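Local coordinates for protein Crov588 (Cafeteriavirus, PDB 6NYR) that is of unknown function but folds as a circular leucine-rich-repeat solenoid built from FNIP repeats, an architecture that in other proteins often serves binding, at residues L253-Q264 against L275-Q286. Residues are numbered along the deposited sequence; the frame is centred on the assembly and turned at random.
Sequences LTYLEFGRNFNQ and LTHITFGNNFNQ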
loop_
_atom_site.group_PDB
_atom_site.type_symbol
_atom_site.label_atom_id
_atom_site.label_comp_id
_atom_site.label_asym_id
_atom_site.label_seq_id
_atom_site.Cartn_x
_atom_site.Cartn_y
_atom_site.Cartn_z
ATOM N N LEU A 253 5.302 1.258 -30.742
ATOM C CA LEU A 253 4.476 1.054 -29.556
ATOM C C LEU A 253 5.004 -0.094 -28.703
ATOM O O LEU A 253 5.276 -1.187 -29.209
ATOM C CB LEU A 253 3.036 0.779 -29.985
ATOM C CG LEU A 253 1.902 1.073 -29.007
ATOM C CD1 LEU A 253 1.839 2.527 -28.622
ATOM C CD2 LEU A 253 0.578 0.618 -29.645
ATOM N N THR A 254 5.137 0.156 -27.399
ATOM C CA THR A 254 5.554 -0.871 -26.454
ATOM C C THR A 254 4.481 -1.264 -25.448
ATOM O O THR A 254 4.488 -2.406 -24.986
ATOM C CB THR A 254 6.795 -0.407 -25.677
ATOM O OG1 THR A 254 6.499 0.802 -24.965
ATOM C CG2 THR A 254 7.960 -0.162 -26.628
ATOM N N TYR A 255 3.582 -0.353 -25.081
ATOM C CA TYR A 255 2.502 -0.635 -24.143
ATOM C C TYR A 255 1.162 -0.343 -24.809
ATOM O O TYR A 255 0.951 0.761 -25.327
ATOM C CB TYR A 255 2.631 0.210 -22.866
ATOM C CG TYR A 255 3.710 -0.236 -21.903
ATOM C CD1 TYR A 255 5.042 -0.279 -22.292
ATOM C CD2 TYR A 255 3.400 -0.591 -20.593
ATOM C CE1 TYR A 255 6.031 -0.680 -21.415
ATOM C CE2 TYR A 255 4.384 -0.991 -19.709
ATOM C CZ TYR A 255 5.699 -1.034 -20.125
ATOM O OH TYR A 255 6.680 -1.432 -19.245
ATOM N N LEU A 256 0.252 -1.318 -24.775
ATOM C CA LEU A 256 -1.087 -1.172 -25.339
ATOM C C LEU A 256 -2.105 -1.656 -24.318
ATOM O O LEU A 256 -2.043 -2.809 -23.877
ATOM C CB LEU A 256 -1.231 -1.965 -26.642
ATOM C CG LEU A 256 -2.624 -2.012 -27.272
ATOM C CD1 LEU A 256 -3.013 -0.645 -27.832
ATOM C CD2 LEU A 256 -2.722 -3.080 -28.355
ATOM N N GLU A 257 -3.033 -0.784 -23.937
ATOM C CA GLU A 257 -4.086 -1.153 -23.001
ATOM C C GLU A 257 -5.443 -0.788 -23.586
ATOM O O GLU A 257 -5.671 0.364 -23.969
ATOM C CB GLU A 257 -3.909 -0.460 -21.644
ATOM C CG GLU A 257 -5.047 -0.726 -20.667
ATOM C CD GLU A 257 -4.723 -0.287 -19.249
ATOM O OE1 GLU A 257 -3.610 0.233 -19.025
ATOM O OE2 GLU A 257 -5.570 -0.483 -18.355
ATOM N N PHE A 258 -6.339 -1.769 -23.650
ATOM C CA PHE A 258 -7.719 -1.524 -24.031
ATOM C C PHE A 258 -8.572 -1.306 -22.785
ATOM O O PHE A 258 -8.237 -1.755 -21.686
ATOM C CB PHE A 258 -8.284 -2.694 -24.835
ATOM C CG PHE A 258 -7.629 -2.887 -26.168
ATOM C CD1 PHE A 258 -7.955 -2.076 -27.240
ATOM C CD2 PHE A 258 -6.697 -3.890 -26.351
ATOM C CE1 PHE A 258 -7.354 -2.255 -28.469
ATOM C CE2 PHE A 258 -6.089 -4.077 -27.579
ATOM C CZ PHE A 258 -6.419 -3.257 -28.641
ATOM N N GLY A 259 -9.700 -0.626 -22.979
ATOM C CA GLY A 259 -10.655 -0.397 -21.918
ATOM C C GLY A 259 -11.756 -1.441 -21.908
ATOM O O GLY A 259 -11.716 -2.448 -22.618
ATOM N N ARG A 260 -12.778 -1.167 -21.098
ATOM C CA ARG A 260 -13.818 -2.157 -20.838
ATOM C C ARG A 260 -14.404 -2.736 -22.123
ATOM O O ARG A 260 -14.462 -3.959 -22.292
ATOM C CB ARG A 260 -14.923 -1.526 -19.984
ATOM C CG ARG A 260 -16.099 -2.453 -19.714
ATOM C CD ARG A 260 -17.046 -1.872 -18.671
ATOM N NE ARG A 260 -18.154 -2.780 -18.392
ATOM C CZ ARG A 260 -19.246 -2.878 -19.144
ATOM N NH1 ARG A 260 -19.380 -2.120 -20.221
ATOM N NH2 ARG A 260 -20.203 -3.731 -18.817
ATOM N N ASN A 261 -14.836 -1.874 -23.043
ATOM C CA ASN A 261 -15.770 -2.292 -24.079
ATOM C C ASN A 261 -15.120 -2.801 -25.361
ATOM O O ASN A 261 -15.839 -3.312 -26.226
ATOM C CB ASN A 261 -16.704 -1.126 -24.442
ATOM C CG ASN A 261 -17.695 -0.793 -23.342
ATOM O OD1 ASN A 261 -17.736 -1.453 -22.296
ATOM N ND2 ASN A 261 -18.497 0.242 -23.569
ATOM N N PHE A 262 -13.808 -2.674 -25.528
ATOM C CA PHE A 262 -13.209 -3.125 -26.777
ATOM C C PHE A 262 -13.420 -4.625 -26.951
ATOM O O PHE A 262 -12.999 -5.421 -26.106
ATOM C CB PHE A 262 -11.723 -2.812 -26.832
ATOM C CG PHE A 262 -11.057 -3.325 -28.075
ATOM C CD1 PHE A 262 -11.050 -2.570 -29.236
ATOM C CD2 PHE A 262 -10.464 -4.574 -28.095
ATOM C CE1 PHE A 262 -10.442 -3.041 -30.385
ATOM C CE2 PHE A 262 -9.858 -5.053 -29.240
ATOM C CZ PHE A 262 -9.846 -4.284 -30.387
ATOM N N ASN A 263 -14.042 -5.015 -28.059
ATOM C CA ASN A 263 -14.350 -6.410 -28.326
ATOM C C ASN A 263 -14.381 -6.634 -29.839
ATOM O O ASN A 263 -15.346 -7.112 -30.420
ATOM C CB ASN A 263 -15.678 -6.788 -27.674
ATOM C CG ASN A 263 -15.903 -8.288 -27.646
ATOM O OD1 ASN A 263 -14.976 -9.071 -27.873
ATOM N ND2 ASN A 263 -17.130 -8.699 -27.362
ATOM N N GLN A 264 -13.284 -6.280 -30.504
ATOM C CA GLN A 264 -13.156 -6.421 -31.947
ATOM C C GLN A 264 -12.125 -7.490 -32.287
ATOM O O GLN A 264 -11.192 -7.746 -31.520
ATOM C CB GLN A 264 -12.738 -5.100 -32.603
ATOM C CG GLN A 264 -13.748 -3.982 -32.439
ATOM C CD GLN A 264 -15.077 -4.294 -33.098
ATOM O OE1 GLN A 264 -15.130 -4.840 -34.206
ATOM N NE2 GLN A 264 -16.162 -3.957 -32.414
ATOM N N LEU A 275 5.527 -4.283 -29.560
ATOM C CA LEU A 275 4.777 -4.308 -28.312
ATOM C C LEU A 275 5.354 -5.331 -27.340
ATOM O O LEU A 275 5.565 -6.495 -27.692
ATOM C CB LEU A 275 3.306 -4.624 -28.586
ATOM C CG LEU A 275 2.408 -3.475 -29.041
ATOM C CD1 LEU A 275 1.059 -4.025 -29.516
ATOM C CD2 LEU A 275 2.204 -2.454 -27.932
ATOM N N THR A 276 5.598 -4.888 -26.109
ATOM C CA THR A 276 6.007 -5.774 -25.027
ATOM C C THR A 276 4.890 -6.054 -24.033
ATOM O O THR A 276 4.846 -7.150 -23.462
ATOM C CB THR A 276 7.206 -5.178 -24.277
ATOM O OG1 THR A 276 6.913 -3.827 -23.895
ATOM C CG2 THR A 276 8.451 -5.204 -25.155
ATOM N N HIS A 277 3.992 -5.096 -23.812
ATOM C CA HIS A 277 2.907 -5.237 -22.850
ATOM C C HIS A 277 1.562 -5.029 -23.533
ATOM O O HIS A 277 1.338 -3.995 -24.174
ATOM C CB HIS A 277 3.052 -4.236 -21.698
ATOM C CG HIS A 277 4.253 -4.466 -20.837
ATOM N ND1 HIS A 277 5.543 -4.407 -21.322
ATOM C CD2 HIS A 277 4.359 -4.762 -19.521
ATOM C CE1 HIS A 277 6.391 -4.653 -20.341
ATOM N NE2 HIS A 277 5.700 -4.872 -19.238
ATOM N N ILE A 278 0.671 -6.007 -23.390
ATOM C CA ILE A 278 -0.706 -5.899 -23.858
ATOM C C ILE A 278 -1.641 -6.209 -22.700
ATOM O O ILE A 278 -1.502 -7.245 -22.041
ATOM C CB ILE A 278 -0.994 -6.846 -25.040
ATOM C CG1 ILE A 278 -0.204 -6.399 -26.273
ATOM C CG2 ILE A 278 -2.486 -6.895 -25.347
ATOM C CD1 ILE A 278 -0.294 -7.347 -27.444
ATOM N N THR A 279 -2.598 -5.320 -22.462
ATOM C CA THR A 279 -3.665 -5.542 -21.496
ATOM C C THR A 279 -4.999 -5.389 -22.209
ATOM O O THR A 279 -5.213 -4.407 -22.928
ATOM C CB THR A 279 -3.575 -4.563 -20.325
ATOM O OG1 THR A 279 -2.352 -4.787 -19.609
ATOM C CG2 THR A 279 -4.759 -4.746 -19.377
ATOM N N PHE A 280 -5.879 -6.366 -22.033
ATOM C CA PHE A 280 -7.234 -6.297 -22.560
ATOM C C PHE A 280 -8.185 -5.832 -21.463
ATOM O O PHE A 280 -7.914 -5.975 -20.267
ATOM C CB PHE A 280 -7.696 -7.654 -23.110
ATOM C CG PHE A 280 -7.074 -8.018 -24.425
ATOM C CD1 PHE A 280 -7.486 -7.404 -25.596
ATOM C CD2 PHE A 280 -6.087 -8.984 -24.493
ATOM C CE1 PHE A 280 -6.917 -7.738 -26.809
ATOM C CE2 PHE A 280 -5.512 -9.328 -25.708
ATOM C CZ PHE A 280 -5.929 -8.703 -26.866
ATOM N N GLY A 281 -9.320 -5.278 -21.894
ATOM C CA GLY A 281 -10.351 -4.842 -20.980
ATOM C C GLY A 281 -11.336 -5.953 -20.677
ATOM O O GLY A 281 -11.207 -7.088 -21.132
ATOM N N ASN A 282 -12.353 -5.597 -19.891
ATOM C CA ASN A 282 -13.269 -6.599 -19.359
ATOM C C ASN A 282 -13.935 -7.410 -20.466
ATOM O O ASN A 282 -14.065 -8.634 -20.349
ATOM C CB ASN A 282 -14.331 -5.923 -18.488
ATOM C CG ASN A 282 -14.974 -6.882 -17.508
ATOM O OD1 ASN A 282 -15.655 -7.826 -17.903
ATOM N ND2 ASN A 282 -14.774 -6.632 -16.219
ATOM N N ASN A 283 -14.349 -6.755 -21.554
ATOM C CA ASN A 283 -15.255 -7.388 -22.499
ATOM C C ASN A 283 -14.576 -8.100 -23.658
ATOM O O ASN A 283 -15.266 -8.797 -24.410
ATOM C CB ASN A 283 -16.223 -6.370 -23.115
ATOM C CG ASN A 283 -17.239 -5.858 -22.135
ATOM O OD1 ASN A 283 -17.325 -6.336 -21.004
ATOM N ND2 ASN A 283 -18.029 -4.884 -22.563
ATOM N N PHE A 284 -13.272 -7.932 -23.855
ATOM C CA PHE A 284 -12.645 -8.552 -25.013
ATOM C C PHE A 284 -12.801 -10.066 -24.948
ATOM O O PHE A 284 -12.406 -10.700 -23.963
ATOM C CB PHE A 284 -11.171 -8.185 -25.106
ATOM C CG PHE A 284 -10.470 -8.846 -26.258
ATOM C CD1 PHE A 284 -10.570 -8.323 -27.538
ATOM C CD2 PHE A 284 -9.717 -9.992 -26.064
ATOM C CE1 PHE A 284 -9.934 -8.932 -28.601
ATOM C CE2 PHE A 284 -9.078 -10.604 -27.126
ATOM C CZ PHE A 284 -9.188 -10.072 -28.394
ATOM N N ASN A 285 -13.358 -10.645 -26.006
ATOM C CA ASN A 285 -13.631 -12.077 -26.037
ATOM C C ASN A 285 -13.627 -12.563 -27.487
ATOM O O ASN A 285 -14.538 -13.253 -27.945
ATOM C CB ASN A 285 -14.953 -12.383 -25.331
ATOM C CG ASN A 285 -15.104 -13.854 -25.002
ATOM O OD1 ASN A 285 -14.133 -14.613 -25.062
ATOM N ND2 ASN A 285 -16.313 -14.263 -24.636
ATOM N N GLN A 286 -12.587 -12.196 -28.228
ATOM C CA GLN A 286 -12.412 -12.599 -29.614
ATOM C C GLN A 286 -11.267 -13.598 -29.730
ATOM O O GLN A 286 -10.294 -13.548 -28.971
ATOM C CB GLN A 286 -12.129 -11.385 -30.503
ATOM C CG GLN A 286 -13.252 -10.354 -30.562
ATOM C CD GLN A 286 -14.546 -10.933 -31.102
ATOM O OE1 GLN A 286 -14.544 -11.674 -32.082
ATOM N NE2 GLN A 286 -15.660 -10.591 -30.468
HETATM O O HOH W 1 -0.424 -3.404 -20.987
HETATM O O HOH W 2 -18.353 -4.037 -25.595
#
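Asn-263 reaches to the 275-286 segment with its side-chain amide oxygen: OD1 accepts Asn-285 N at 2.9 Å and Gln-286 NE2 at 3.1 Å, the donors arriving from opposite faces of the amide plane. With CG anti to the backbone N (chi1 -167°), the amide is carried over to the next coil. Asn-283 N binds Arg-260 O, and a water links Asn-261 O to Asn-283 ND2. On the concave side, parallel strands 255-257 and 277-279 are joined by bonds including Thr-279 N to Leu-256 O and Phe-258 N to Thr-279 O. On the face carrying Glu-257 and Thr-279, the Tyr-255 and His-277 rings form an offset stack, centroids 4.1 Å apart and planes at 7°, while Thr-276 OG1 and His-277 ND1 share a hydrogen bond that steadies the imidazole. On the opposite, buried face, Leu-275 CD2 packs 3.7 Å from Leu-253 CG and Leu-256 CB, and in the interior the Phe-258 and Phe-280 rings run nearly parallel but slid apart. Asn-241 OD1 binds Asn-263 N, and Asn-285 OD1 likewise grips Asn-307 and Gln-308. Equivalent positions of successive coils thus meet, and each asparagine OD1 satisfies the next asparagine's backbone N-H, forming a ladder along the solenoid.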